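Local atomic coordinates of protein scribble homolog (Homo sapiens, PDB entry 6EEY), a protein that probably acts as a cell-polarity scaffold, its PDZ domains binding C-terminal peptide motifs such as those of alpha1D-adrenergic receptors. Residues L57-Q68 with S85-C95. The protein carries 1 engineered substitution. Numbering follows the deposited sequence.
Sequences LRVGLRLLEVNQ and SVGDTLTVLVC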
# COMPACT_ATOMS: atom_id res chain seq x y z
N LEU A 57 3.95 9.85 -2.67
CA LEU A 57 2.70 9.13 -2.54
C LEU A 57 1.59 10.06 -2.06
O LEU A 57 1.82 11.00 -1.30
CB LEU A 57 2.85 7.97 -1.57
CG LEU A 57 3.75 6.84 -2.04
CD1 LEU A 57 3.86 5.79 -0.95
CD2 LEU A 57 3.26 6.20 -3.31
N ARG A 58 0.37 9.75 -2.50
CA ARG A 58 -0.81 10.51 -2.17
C ARG A 58 -1.96 9.56 -1.87
O ARG A 58 -2.01 8.43 -2.36
CB ARG A 58 -1.24 11.42 -3.34
CG ARG A 58 -0.31 12.58 -3.61
CD ARG A 58 -0.49 13.60 -2.51
NE ARG A 58 0.33 14.79 -2.72
CZ ARG A 58 1.63 14.84 -2.49
NH1 ARG A 58 2.28 13.78 -2.04
NH2 ARG A 58 2.30 15.97 -2.68
N VAL A 59 -2.90 10.07 -1.08
CA VAL A 59 -4.19 9.43 -0.94
C VAL A 59 -4.78 9.18 -2.30
O VAL A 59 -4.69 10.02 -3.19
CB VAL A 59 -5.10 10.31 -0.07
CG1 VAL A 59 -6.53 9.80 -0.12
CG2 VAL A 59 -4.59 10.35 1.37
N GLY A 60 -5.38 8.01 -2.45
CA GLY A 60 -6.08 7.65 -3.66
C GLY A 60 -5.31 6.77 -4.59
O GLY A 60 -5.91 6.17 -5.50
N LEU A 61 -4.01 6.64 -4.41
CA LEU A 61 -3.25 5.74 -5.26
C LEU A 61 -3.65 4.30 -5.00
O LEU A 61 -3.89 3.89 -3.86
CB LEU A 61 -1.75 5.87 -5.01
CG LEU A 61 -1.16 7.22 -5.40
CD1 LEU A 61 0.32 7.22 -5.11
CD2 LEU A 61 -1.40 7.55 -6.86
N ARG A 62 -3.72 3.53 -6.07
CA ARG A 62 -3.89 2.09 -6.01
C ARG A 62 -2.54 1.46 -5.69
O ARG A 62 -1.53 1.80 -6.32
CB ARG A 62 -4.40 1.61 -7.37
CG ARG A 62 -4.46 0.11 -7.61
CD ARG A 62 -5.71 -0.45 -7.05
NE ARG A 62 -5.86 -1.88 -7.31
CZ ARG A 62 -6.58 -2.42 -8.29
NH1 ARG A 62 -7.24 -1.67 -9.16
NH2 ARG A 62 -6.66 -3.74 -8.37
N LEU A 63 -2.50 0.58 -4.71
CA LEU A 63 -1.28 -0.07 -4.27
C LEU A 63 -1.37 -1.54 -4.66
O LEU A 63 -2.22 -2.27 -4.14
CB LEU A 63 -1.18 0.08 -2.76
CG LEU A 63 0.05 -0.54 -2.14
CD1 LEU A 63 1.34 0.07 -2.66
CD2 LEU A 63 -0.02 -0.37 -0.63
N LEU A 64 -0.52 -1.96 -5.60
CA LEU A 64 -0.56 -3.30 -6.14
C LEU A 64 0.42 -4.26 -5.48
O LEU A 64 0.12 -5.45 -5.35
CB LEU A 64 -0.28 -3.29 -7.64
CG LEU A 64 -1.33 -2.61 -8.50
CD1 LEU A 64 -0.86 -2.46 -9.93
CD2 LEU A 64 -2.64 -3.40 -8.49
N GLU A 65 1.59 -3.77 -5.09
CA GLU A 65 2.62 -4.61 -4.53
C GLU A 65 3.39 -3.80 -3.51
O GLU A 65 3.52 -2.57 -3.64
CB GLU A 65 3.65 -5.10 -5.55
CG GLU A 65 3.06 -5.92 -6.65
CD GLU A 65 4.09 -6.51 -7.61
OE1 GLU A 65 3.68 -7.35 -8.43
OE2 GLU A 65 5.27 -6.16 -7.54
N VAL A 66 3.92 -4.49 -2.52
CA VAL A 66 4.87 -3.93 -1.56
C VAL A 66 6.05 -4.88 -1.55
O VAL A 66 5.87 -6.09 -1.40
CB VAL A 66 4.24 -3.84 -0.16
CG1 VAL A 66 5.25 -3.34 0.86
CG2 VAL A 66 3.05 -2.91 -0.17
N ASN A 67 7.24 -4.34 -1.72
CA ASN A 67 8.47 -5.13 -1.76
C ASN A 67 8.32 -6.33 -2.70
O ASN A 67 8.68 -7.47 -2.37
CB ASN A 67 8.93 -5.54 -0.36
CG ASN A 67 9.52 -4.37 0.40
OD1 ASN A 67 9.82 -3.32 -0.17
ND2 ASN A 67 9.71 -4.54 1.70
N GLN A 68 7.76 -6.04 -3.88
CA GLN A 68 7.64 -6.97 -4.99
C GLN A 68 6.58 -8.03 -4.79
O GLN A 68 6.51 -8.95 -5.60
CB GLN A 68 8.95 -7.68 -5.33
CG GLN A 68 10.16 -6.79 -5.32
CD GLN A 68 10.11 -5.75 -6.40
OE1 GLN A 68 9.65 -6.02 -7.51
NE2 GLN A 68 10.59 -4.55 -6.10
N SER A 85 7.74 -3.71 6.83
CA SER A 85 8.91 -4.54 6.64
C SER A 85 10.16 -3.77 7.04
O SER A 85 10.28 -2.57 6.80
CB SER A 85 9.05 -4.93 5.16
OG SER A 85 7.96 -5.71 4.71
N VAL A 86 11.11 -4.49 7.61
CA VAL A 86 12.36 -3.84 7.97
C VAL A 86 13.12 -3.47 6.70
O VAL A 86 12.87 -3.98 5.60
CB VAL A 86 13.22 -4.67 8.93
CG1 VAL A 86 12.44 -5.01 10.19
CG2 VAL A 86 13.71 -5.91 8.25
N GLY A 87 14.08 -2.58 6.87
CA GLY A 87 14.93 -2.17 5.78
C GLY A 87 15.02 -0.66 5.70
O GLY A 87 14.14 0.05 6.20
N ASP A 88 16.07 -0.16 5.09
CA ASP A 88 16.22 1.28 4.98
C ASP A 88 15.55 1.84 3.73
O ASP A 88 15.61 3.04 3.48
CB ASP A 88 17.68 1.72 5.14
CG ASP A 88 18.60 1.11 4.15
OD1 ASP A 88 18.17 0.76 3.04
OD2 ASP A 88 19.80 0.98 4.48
N THR A 89 14.91 0.99 2.94
CA THR A 89 14.00 1.47 1.91
C THR A 89 12.83 0.49 1.88
O THR A 89 12.89 -0.61 2.44
CB THR A 89 14.65 1.50 0.52
OG1 THR A 89 15.00 0.16 0.15
CG2 THR A 89 15.89 2.38 0.48
N LEU A 90 11.77 0.90 1.21
CA LEU A 90 10.63 0.03 0.97
C LEU A 90 10.12 0.40 -0.41
O LEU A 90 10.08 1.57 -0.77
CB LEU A 90 9.58 0.23 2.06
CG LEU A 90 8.37 -0.70 1.94
CD1 LEU A 90 7.92 -1.15 3.32
CD2 LEU A 90 7.24 0.00 1.21
N THR A 91 9.73 -0.60 -1.19
CA THR A 91 9.29 -0.36 -2.56
C THR A 91 7.79 -0.60 -2.67
O THR A 91 7.26 -1.54 -2.07
CB THR A 91 10.07 -1.25 -3.52
OG1 THR A 91 11.46 -0.90 -3.47
CG2 THR A 91 9.57 -1.15 -4.94
N VAL A 92 7.13 0.25 -3.42
CA VAL A 92 5.71 0.06 -3.70
C VAL A 92 5.50 0.12 -5.19
O VAL A 92 6.19 0.85 -5.92
CB VAL A 92 4.81 1.10 -2.99
CG1 VAL A 92 4.89 0.90 -1.47
CG2 VAL A 92 5.18 2.52 -3.38
N LEU A 93 4.49 -0.59 -5.64
CA LEU A 93 4.02 -0.53 -7.03
C LEU A 93 2.64 0.07 -6.99
O LEU A 93 1.73 -0.49 -6.36
CB LEU A 93 3.96 -1.93 -7.63
CG LEU A 93 3.70 -2.01 -9.13
CD1 LEU A 93 4.88 -1.45 -9.92
CD2 LEU A 93 3.41 -3.43 -9.57
N VAL A 94 2.47 1.23 -7.61
CA VAL A 94 1.26 2.00 -7.48
C VAL A 94 0.79 2.47 -8.85
O VAL A 94 1.53 2.44 -9.83
CB VAL A 94 1.43 3.24 -6.57
CG1 VAL A 94 1.78 2.83 -5.19
CG2 VAL A 94 2.49 4.19 -7.11
N CYS A 95 -0.45 2.94 -8.88
CA CYS A 95 -0.93 3.71 -10.02
C CYS A 95 -2.08 4.63 -9.62
O CYS A 95 -2.63 4.57 -8.52
CB CYS A 95 -1.35 2.76 -11.13
SG CYS A 95 -2.80 1.85 -10.70
OXT CYS A 95 -2.48 5.49 -10.42
O HOH W 1 -5.26 5.90 -8.19
O HOH W 2 11.45 -2.81 3.27
O HOH W 3 6.83 -3.47 -4.66
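A classic beta bulge marks the antiparallel pairing of strands 62-66 and 89-94 in this PDZ domain, where L64 and E65 together face L93. L64 N donates to L93 O (2.8 Å), and L93 N returns a bond to E65 O; the extra residue shifts the register by one. On the inner face, branched aliphatic side chains suit a buried core: the L63 side chain crosses that of V92 at about a right angle, its CD1 3.6 Å from V92 CB. L63 reaches there because its CG stands anti to the backbone N (chi1 -180°). L57 meets V92 tip to tip, while V66 packs against L90 and against L82 and L83 of helix 76-83. On the other face E65 and L93 run side by side; the glutamate's extended chain lies along the leucine, E65 CD coming closest, 3.7 Å from L93 CD2, with both carboxylate oxygens also beside that methyl, as suits a partly buried residue. Beyond the strand, N67 takes left-handed backbone angles, which asparagine tolerates better than most residues. N67 N donates to T91 O (2.8 Å), N67 ND2 donates to a water that also bonds V86 O and T89 O, and N67 OD1, replacing a main-chain carbonyl, accepts T91 N at 2.9 Å, almost straight at 178°.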